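PDB 7OMU: macro domain-containing protein from Thermosipho africanus, which joins an N-terminal DarT-family domain to a C-terminal macro domain whose pocket holds adenosine-5-diphosphoribose. Local coordinates for residues A108-K113 / R180-Y186; F264-V270 / W313-F317. The protein carries 1 engineered substitution. All coordinates share one frame; numbering follows the deposited sequence.

Interaction 1 of 2, residues A108-K113 / R180-Y186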
ATOM      1  N   ALA A 108     -11.097  10.409   4.371  1.00 84.46           N
ATOM      2  CA  ALA A 108     -10.228  11.312   5.151  1.00 84.27           C
ATOM      3  C   ALA A 108      -9.640  10.533   6.329  1.00 84.04           C
ATOM      4  O   ALA A 108     -10.384   9.782   6.979  1.00 85.07           O
ATOM      5  CB  ALA A 108     -11.021  12.507   5.608  1.00 84.86           C
ATOM      6  N   ILE A 109      -8.339  10.686   6.571  1.00 85.49           N
ATOM      7  CA  ILE A 109      -7.646  10.144   7.774  1.00 85.90           C
ATOM      8  C   ILE A 109      -7.433  11.314   8.736  1.00 84.82           C
ATOM      9  O   ILE A 109      -6.744  12.278   8.361  1.00 84.47           O
ATOM     10  CB  ILE A 109      -6.346   9.418   7.376  1.00 86.77           C
ATOM     11  CG1 ILE A 109      -6.660   8.189   6.517  1.00 89.84           C
ATOM     12  CG2 ILE A 109      -5.521   9.043   8.597  1.00 84.34           C
ATOM     13  CD1 ILE A 109      -5.602   7.861   5.493  1.00 91.30           C
ATOM     14  N   VAL A 110      -8.079  11.255   9.901  1.00 84.23           N
ATOM     15  CA  VAL A 110      -8.021  12.315  10.945  1.00 84.73           C
ATOM     16  C   VAL A 110      -6.846  11.983  11.860  1.00 82.21           C
ATOM     17  O   VAL A 110      -6.856  10.892  12.451  1.00 81.59           O
ATOM     18  CB  VAL A 110      -9.346  12.424  11.724  1.00 85.52           C
ATOM     19  CG1 VAL A 110      -9.274  13.484  12.818  1.00 85.60           C
ATOM     20  CG2 VAL A 110     -10.518  12.691  10.789  1.00 85.60           C
ATOM     21  N   ALA A 111      -5.863  12.879  11.929  1.00 82.47           N
ATOM     22  CA  ALA A 111      -4.660  12.742  12.775  1.00 85.05           C
ATOM     23  C   ALA A 111      -4.995  13.189  14.202  1.00 87.61           C
ATOM     24  O   ALA A 111      -5.614  14.255  14.366  1.00 90.26           O
ATOM     25  CB  ALA A 111      -3.524  13.543  12.195  1.00 86.80           C
ATOM     26  N   VAL A 112      -4.601  12.384  15.188  1.00 88.37           N
ATOM     27  CA  VAL A 112      -4.776  12.649  16.643  1.00 91.04           C
ATOM     28  C   VAL A 112      -3.375  12.695  17.259  1.00 93.87           C
ATOM     29  O   VAL A 112      -2.567  11.834  16.894  1.00 96.11           O
ATOM     30  CB  VAL A 112      -5.664  11.564  17.278  1.00 91.66           C
ATOM     31  CG1 VAL A 112      -5.793  11.735  18.784  1.00 93.41           C
ATOM     32  CG2 VAL A 112      -7.037  11.517  16.626  1.00 90.91           C
ATOM     33  N   LYS A 113      -3.103  13.663  18.138  1.00100.29           N
ATOM     34  CA  LYS A 113      -1.752  13.918  18.711  1.00107.04           C
ATOM     35  C   LYS A 113      -1.310  12.729  19.569  1.00107.86           C
ATOM     36  O   LYS A 113      -2.177  12.124  20.216  1.00105.00           O
ATOM     37  CB  LYS A 113      -1.741  15.204  19.544  1.00113.67           C
ATOM     38  CG  LYS A 113      -1.540  16.488  18.751  1.00120.77           C
ATOM     39  CD  LYS A 113      -1.210  17.697  19.611  1.00127.85           C
ATOM     40  CE  LYS A 113      -2.408  18.256  20.353  1.00131.59           C
ATOM     41  NZ  LYS A 113      -3.374  18.901  19.432  1.00132.52           N
ATOM     42  N   ARG A 180      -9.822  18.835  20.396  1.00103.94           N
ATOM     43  CA  ARG A 180      -8.558  19.563  20.700  1.00105.74           C
ATOM     44  C   ARG A 180      -7.351  18.622  20.597  1.00102.02           C
ATOM     45  O   ARG A 180      -6.226  19.134  20.587  1.00102.98           O
ATOM     46  CB  ARG A 180      -8.626  20.220  22.080  1.00110.59           C
ATOM     47  CG  ARG A 180      -9.486  21.476  22.109  1.00116.10           C
ATOM     48  CD  ARG A 180      -9.615  22.070  23.501  1.00121.10           C
ATOM     49  NE  ARG A 180     -10.216  21.128  24.441  1.00122.73           N
ATOM     50  CZ  ARG A 180     -10.570  21.417  25.690  1.00124.58           C
ATOM     51  NH1 ARG A 180     -11.109  20.478  26.452  1.00123.42           N
ATOM     52  NH2 ARG A 180     -10.392  22.636  26.171  1.00126.35           N
ATOM     53  N   TYR A 181      -7.570  17.309  20.505  1.00 99.47           N
ATOM     54  CA  TYR A 181      -6.507  16.296  20.281  1.00 97.90           C
ATOM     55  C   TYR A 181      -6.192  16.135  18.786  1.00 95.53           C
ATOM     56  O   TYR A 181      -5.198  15.446  18.482  1.00 97.70           O
ATOM     57  CB  TYR A 181      -6.915  14.943  20.863  1.00 98.37           C
ATOM     58  CG  TYR A 181      -6.792  14.824  22.358  1.00100.70           C
ATOM     59  CD1 TYR A 181      -5.552  14.859  22.970  1.00101.53           C
ATOM     60  CD2 TYR A 181      -7.910  14.629  23.156  1.00103.14           C
ATOM     61  CE1 TYR A 181      -5.427  14.735  24.345  1.00104.49           C
ATOM     62  CE2 TYR A 181      -7.799  14.496  24.531  1.00105.33           C
ATOM     63  CZ  TYR A 181      -6.550  14.544  25.128  1.00104.35           C
ATOM     64  OH  TYR A 181      -6.409  14.419  26.477  1.00104.27           O
ATOM     65  N   ILE A 182      -6.986  16.725  17.884  1.00 93.23           N
ATOM     66  CA  ILE A 182      -6.836  16.546  16.406  1.00 91.37           C
ATOM     67  C   ILE A 182      -5.722  17.467  15.875  1.00 91.77           C
ATOM     68  O   ILE A 182      -5.848  18.706  16.024  1.00 92.58           O
ATOM     69  CB  ILE A 182      -8.178  16.776  15.685  1.00 90.84           C
ATOM     70  CG1 ILE A 182      -9.225  15.753  16.126  1.00 91.15           C
ATOM     71  CG2 ILE A 182      -7.996  16.770  14.174  1.00 90.41           C
ATOM     72  CD1 ILE A 182     -10.588  15.947  15.486  1.00 93.22           C
ATOM     73  N   SER A 183      -4.692  16.869  15.257  1.00 89.87           N
ATOM     74  CA  SER A 183      -3.498  17.540  14.672  1.00 91.00           C
ATOM     75  C   SER A 183      -3.852  18.138  13.315  1.00 88.59           C
ATOM     76  O   SER A 183      -3.547  19.317  13.083  1.00 93.44           O
ATOM     77  CB  SER A 183      -2.350  16.580  14.483  1.00 94.17           C
ATOM     78  OG  SER A 183      -1.971  15.961  15.699  1.00102.26           O
ATOM     79  N   ALA A 184      -4.411  17.311  12.438  1.00 84.80           N
ATOM     80  CA  ALA A 184      -4.602  17.607  11.005  1.00 83.86           C
ATOM     81  C   ALA A 184      -5.551  16.578  10.399  1.00 81.96           C
ATOM     82  O   ALA A 184      -5.923  15.624  11.101  1.00 81.70           O
ATOM     83  CB  ALA A 184      -3.268  17.592  10.306  1.00 84.19           C
ATOM     84  N   ILE A 185      -5.926  16.777   9.139  1.00 83.01           N
ATOM     85  CA  ILE A 185      -6.735  15.804   8.353  1.00 82.56           C
ATOM     86  C   ILE A 185      -5.987  15.531   7.048  1.00 80.32           C
ATOM     87  O   ILE A 185      -5.690  16.503   6.323  1.00 77.31           O
ATOM     88  CB  ILE A 185      -8.165  16.333   8.131  1.00 82.94           C
ATOM     89  CG1 ILE A 185      -8.910  16.496   9.457  1.00 82.85           C
ATOM     90  CG2 ILE A 185      -8.930  15.442   7.164  1.00 82.67           C
ATOM     91  CD1 ILE A 185      -9.577  17.833   9.595  1.00 85.87           C
ATOM     92  N   TYR A 186      -5.661  14.262   6.804  1.00 80.08           N
ATOM     93  CA  TYR A 186      -4.964  13.791   5.585  1.00 81.12           C
ATOM     94  C   TYR A 186      -6.023  13.425   4.546  1.00 81.72           C
ATOM     95  O   TYR A 186      -7.099  12.923   4.916  1.00 79.72           O
ATOM     96  CB  TYR A 186      -4.004  12.647   5.921  1.00 81.58           C
ATOM     97  CG  TYR A 186      -2.820  13.076   6.747  1.00 83.54           C
ATOM     98  CD1 TYR A 186      -1.720  13.686   6.165  1.00 84.41           C
ATOM     99  CD2 TYR A 186      -2.810  12.901   8.121  1.00 85.93           C
ATOM    100  CE1 TYR A 186      -0.635  14.099   6.922  1.00 85.21           C
ATOM    101  CE2 TYR A 186      -1.732  13.308   8.891  1.00 87.23           C
ATOM    102  CZ  TYR A 186      -0.639  13.903   8.288  1.00 85.44           C
ATOM    103  OH  TYR A 186       0.419  14.301   9.044  1.00 86.10           O
TER
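Ile-109 and Tyr-186 form an antiparallel hydrogen-bonded pair between strands 108-113 and 182-186, whose axes run at 157° with a closest approach of 4.3 Å. These are the two inner strands of a four-strand mixed sheet in the DarT-family domain. Strand 25-31 lies beyond the first and strand 207-209 beyond the second. The Ile-109 and Tyr-186 backbones exchange both N-H...O=C bonds. Further along, the pairing is offset by a beta bulge. Between the Val-110/Ile-185 and Val-112/Ile-182 pairs, Ala-111 on one strand faces both Ser-183 and Ala-184 on the other. Ser-183 N donates to Ala-111 O at 2.9 Å. Ala-111 N binds Ala-184 O.

Val-110, Val-112, Ile-182 and Ile-185 share one face, an apolar layer covered by helix 35-41 and Ile-43. Val-110 CG1 is anti to its own backbone nitrogen (chi1 178°), which brings it to 3.8 Å from Ile-182 CG2. Toward the Ala-108 end of the pairing, Ala-108 CB rests 3.9 Å from Ile-185 CG2.

The other face carries Ile-109, Ala-111 and Tyr-186. Ala-111 CB meets the edge of the Tyr-186 ring, 3.8 Å from CE2. That ring also stacks on Phe-213, and its hydroxyl is hydrogen-bonded to Glu-25.

Lys-113 closes the far end twice. Its N donates to Tyr-181 O at 2.8 Å. Its side chain bends at its last two torsions, and this curl returns NZ to Arg-180 O at 3.1 Å.

Interaction 2 of 2, residues F264-V270 / W313-F317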
ATOM      1  N   PHE A 264       4.440 -13.344  -1.979  1.00 84.33           N
ATOM      2  CA  PHE A 264       3.884 -14.208  -3.059  1.00 85.05           C
ATOM      3  C   PHE A 264       4.732 -15.472  -3.211  1.00 82.91           C
ATOM      4  O   PHE A 264       5.303 -15.730  -4.274  1.00 83.49           O
ATOM      5  CB  PHE A 264       3.797 -13.410  -4.363  1.00 86.16           C
ATOM      6  CG  PHE A 264       3.162 -12.049  -4.210  1.00 86.32           C
ATOM      7  CD1 PHE A 264       1.806 -11.926  -3.943  1.00 87.23           C
ATOM      8  CD2 PHE A 264       3.916 -10.892  -4.323  1.00 86.80           C
ATOM      9  CE1 PHE A 264       1.221 -10.679  -3.797  1.00 87.06           C
ATOM     10  CE2 PHE A 264       3.328  -9.643  -4.178  1.00 87.22           C
ATOM     11  CZ  PHE A 264       1.982  -9.540  -3.913  1.00 86.92           C
ATOM     12  N   PRO A 265       4.832 -16.313  -2.156  1.00 77.35           N
ATOM     13  CA  PRO A 265       5.752 -17.452  -2.163  1.00 77.87           C
ATOM     14  C   PRO A 265       5.520 -18.452  -3.312  1.00 78.80           C
ATOM     15  O   PRO A 265       6.478 -19.073  -3.739  1.00 78.95           O
ATOM     16  CB  PRO A 265       5.521 -18.104  -0.790  1.00 77.31           C
ATOM     17  CG  PRO A 265       4.150 -17.627  -0.375  1.00 77.26           C
ATOM     18  CD  PRO A 265       4.064 -16.215  -0.910  1.00 75.37           C
ATOM     19  N   ASP A 266       4.281 -18.587  -3.791  1.00 78.59           N
ATOM     20  CA  ASP A 266       3.950 -19.447  -4.960  1.00 80.59           C
ATOM     21  C   ASP A 266       4.704 -18.950  -6.204  1.00 78.06           C
ATOM     22  O   ASP A 266       5.064 -19.803  -7.033  1.00 78.87           O
ATOM     23  CB  ASP A 266       2.444 -19.495  -5.225  1.00 83.42           C
ATOM     24  CG  ASP A 266       1.870 -18.155  -5.636  1.00 84.81           C
ATOM     25  OD1 ASP A 266       2.040 -17.191  -4.855  1.00 88.34           O
ATOM     26  OD2 ASP A 266       1.272 -18.077  -6.734  1.00 84.64           O
ATOM     27  N   VAL A 267       4.928 -17.636  -6.329  1.00 73.84           N
ATOM     28  CA  VAL A 267       5.677 -17.017  -7.468  1.00 73.12           C
ATOM     29  C   VAL A 267       7.128 -17.513  -7.420  1.00 73.29           C
ATOM     30  O   VAL A 267       7.697 -17.808  -8.486  1.00 73.82           O
ATOM     31  CB  VAL A 267       5.615 -15.475  -7.448  1.00 71.53           C
ATOM     32  CG1 VAL A 267       6.498 -14.851  -8.521  1.00 71.14           C
ATOM     33  CG2 VAL A 267       4.191 -14.960  -7.590  1.00 71.15           C
ATOM     34  N   TYR A 268       7.705 -17.575  -6.223  1.00 73.30           N
ATOM     35  CA  TYR A 268       9.076 -18.090  -5.974  1.00 73.92           C
ATOM     36  C   TYR A 268       9.157 -19.528  -6.490  1.00 74.81           C
ATOM     37  O   TYR A 268      10.093 -19.849  -7.246  1.00 75.80           O
ATOM     38  CB  TYR A 268       9.417 -17.968  -4.486  1.00 74.70           C
ATOM     39  CG  TYR A 268      10.696 -18.636  -4.055  1.00 75.67           C
ATOM     40  CD1 TYR A 268      11.863 -18.497  -4.788  1.00 76.79           C
ATOM     41  CD2 TYR A 268      10.746 -19.383  -2.891  1.00 76.80           C
ATOM     42  CE1 TYR A 268      13.041 -19.105  -4.387  1.00 78.36           C
ATOM     43  CE2 TYR A 268      11.914 -19.998  -2.476  1.00 78.79           C
ATOM     44  CZ  TYR A 268      13.066 -19.858  -3.228  1.00 79.28           C
ATOM     45  OH  TYR A 268      14.223 -20.456  -2.831  1.00 80.93           O
ATOM     46  N   VAL A 269       8.178 -20.353  -6.113  1.00 74.52           N
ATOM     47  CA  VAL A 269       8.106 -21.800  -6.469  1.00 76.00           C
ATOM     48  C   VAL A 269       7.997 -21.945  -7.990  1.00 77.33           C
ATOM     49  O   VAL A 269       8.682 -22.818  -8.556  1.00 77.98           O
ATOM     50  CB  VAL A 269       6.927 -22.480  -5.751  1.00 76.39           C
ATOM     51  CG1 VAL A 269       6.644 -23.865  -6.310  1.00 78.49           C
ATOM     52  CG2 VAL A 269       7.168 -22.545  -4.250  1.00 76.56           C
ATOM     53  N   VAL A 270       7.143 -21.134  -8.613  1.00 79.63           N
ATOM     54  CA  VAL A 270       6.923 -21.110 -10.090  1.00 81.56           C
ATOM     55  C   VAL A 270       8.235 -20.700 -10.759  1.00 84.67           C
ATOM     56  O   VAL A 270       8.585 -21.285 -11.798  1.00 86.04           O
ATOM     57  CB  VAL A 270       5.766 -20.166 -10.472  1.00 79.51           C
ATOM     58  CG1 VAL A 270       5.803 -19.773 -11.936  1.00 80.20           C
ATOM     59  CG2 VAL A 270       4.418 -20.774 -10.131  1.00 81.08           C
ATOM     60  N   TRP A 313      -1.218 -11.032 -12.746  1.00 85.17           N
ATOM     61  CA  TRP A 313      -0.173 -11.952 -13.267  1.00 82.79           C
ATOM     62  C   TRP A 313       1.201 -11.427 -12.850  1.00 80.28           C
ATOM     63  O   TRP A 313       1.303 -10.233 -12.531  1.00 81.64           O
ATOM     64  CB  TRP A 313      -0.267 -12.071 -14.795  1.00 83.13           C
ATOM     65  CG  TRP A 313      -1.528 -12.694 -15.310  1.00 83.82           C
ATOM     66  CD1 TRP A 313      -2.494 -13.343 -14.594  1.00 84.84           C
ATOM     67  CD2 TRP A 313      -1.936 -12.772 -16.685  1.00 84.34           C
ATOM     68  NE1 TRP A 313      -3.479 -13.805 -15.427  1.00 85.66           N
ATOM     69  CE2 TRP A 313      -3.164 -13.467 -16.716  1.00 85.54           C
ATOM     70  CE3 TRP A 313      -1.384 -12.322 -17.888  1.00 84.85           C
ATOM     71  CZ2 TRP A 313      -3.849 -13.712 -17.904  1.00 87.34           C
ATOM     72  CZ3 TRP A 313      -2.060 -12.568 -19.062  1.00 87.03           C
ATOM     73  CH2 TRP A 313      -3.274 -13.257 -19.069  1.00 88.11           C
ATOM     74  N   PHE A 314       2.208 -12.295 -12.868  1.00 79.10           N
ATOM     75  CA  PHE A 314       3.623 -11.960 -12.574  1.00 78.09           C
ATOM     76  C   PHE A 314       4.476 -12.341 -13.781  1.00 78.72           C
ATOM     77  O   PHE A 314       4.425 -13.509 -14.195  1.00 80.18           O
ATOM     78  CB  PHE A 314       4.106 -12.685 -11.317  1.00 77.84           C
ATOM     79  CG  PHE A 314       3.577 -12.102 -10.035  1.00 75.19           C
ATOM     80  CD1 PHE A 314       2.287 -12.373  -9.614  1.00 73.84           C
ATOM     81  CD2 PHE A 314       4.365 -11.263  -9.268  1.00 75.30           C
ATOM     82  CE1 PHE A 314       1.803 -11.835  -8.432  1.00 74.02           C
ATOM     83  CE2 PHE A 314       3.875 -10.722  -8.088  1.00 76.45           C
ATOM     84  CZ  PHE A 314       2.596 -11.010  -7.668  1.00 74.87           C
ATOM     85  N   LEU A 315       5.209 -11.370 -14.331  1.00 78.72           N
ATOM     86  CA  LEU A 315       6.192 -11.579 -15.419  1.00 78.99           C
ATOM     87  C   LEU A 315       7.572 -11.705 -14.778  1.00 78.60           C
ATOM     88  O   LEU A 315       8.005 -10.743 -14.137  1.00 78.85           O
ATOM     89  CB  LEU A 315       6.135 -10.402 -16.397  1.00 79.52           C
ATOM     90  CG  LEU A 315       7.048 -10.517 -17.618  1.00 81.22           C
ATOM     91  CD1 LEU A 315       6.645 -11.702 -18.485  1.00 83.14           C
ATOM     92  CD2 LEU A 315       7.030  -9.236 -18.437  1.00 81.53           C
ATOM     93  N   LEU A 316       8.204 -12.871 -14.913  1.00 80.43           N
ATOM     94  CA  LEU A 316       9.588 -13.127 -14.444  1.00 79.79           C
ATOM     95  C   LEU A 316      10.553 -12.705 -15.553  1.00 79.35           C
ATOM     96  O   LEU A 316      10.552 -13.340 -16.620  1.00 79.35           O
ATOM     97  CB  LEU A 316       9.725 -14.604 -14.067  1.00 80.64           C
ATOM     98  CG  LEU A 316       8.727 -15.081 -13.011  1.00 81.28           C
ATOM     99  CD1 LEU A 316       8.830 -16.580 -12.801  1.00 83.43           C
ATOM    100  CD2 LEU A 316       8.928 -14.338 -11.698  1.00 80.56           C
ATOM    101  N   PHE A 317      11.323 -11.648 -15.296  1.00 79.98           N
ATOM    102  CA  PHE A 317      12.209 -10.964 -16.266  1.00 82.35           C
ATOM    103  C   PHE A 317      13.660 -11.145 -15.836  1.00 85.01           C
ATOM    104  O   PHE A 317      14.138 -10.434 -14.959  1.00 84.35           O
ATOM    105  CB  PHE A 317      11.836  -9.484 -16.328  1.00 81.46           C
ATOM    106  CG  PHE A 317      12.435  -8.730 -17.482  1.00 82.22           C
ATOM    107  CD1 PHE A 317      13.805  -8.561 -17.585  1.00 83.50           C
ATOM    108  CD2 PHE A 317      11.624  -8.179 -18.460  1.00 82.70           C
ATOM    109  CE1 PHE A 317      14.355  -7.863 -18.646  1.00 84.60           C
ATOM    110  CE2 PHE A 317      12.175  -7.476 -19.518  1.00 84.39           C
ATOM    111  CZ  PHE A 317      13.538  -7.322 -19.611  1.00 85.46           C
TER
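Phe-264 begins the contact between segment 264-270 and strand 313-317 of the macro domain. It sits in the short break between helices 256-263 and 265-275. Its ring takes the edge of Phe-314 on one face: Phe-314 CZ stands over the ring centre, 3.6 Å from Phe-264 CD2. The pair is edge-to-face, with centroids 4.9 Å apart and planes at 54°. The bound adenosine-5-diphosphoribose is about 9 Å from the Phe-264 side chain.

Asp-266 turns to neighbours outside the strand, with a salt bridge to Arg-290 and a hydrogen bond to the hydroxyl of Tyr-288. Val-267 then divides its two methyls. CG2 lies over the middle of the Phe-314 ring, a CH-pi contact 3.8 Å from the centroid. CG1, anti to the backbone N (chi1 174°), reaches Leu-316 CD2 at 4.0 Å. One turn later, Val-270 CG1 touches Leu-316 CD1 more loosely, at 4.5 Å.

Helix and strand axes lie 10.4 Å apart at 43°. Helix 329-346 packs against Leu-315 and Phe-317, which point to the other side of the sheet, as in an alpha-beta-alpha macro domain. No hydrogen bond crosses between the two segments, so apolar burial and ring packing alone join them here.

Overall arrangement
Interaction 1 and interaction 2 belong to different halves of the chain. Their centres are 40 Å apart, on opposite sides of the chain's centre, and their nearest atoms are about 21 Å apart. They come in series: 180-186 is complete before 264-270 begins. No sheet is shared. Interaction 1 joins two neighbouring strands within the four-strand sheet of the DarT-family part. Interaction 2 lays helix 265-275 on strand 313-318 of the seven-strand macro-domain sheet. One pairs strand with strand inside a sheet; the other packs a helix on a sheet. Each lies in the interior of its own domain, and neither bridges the two.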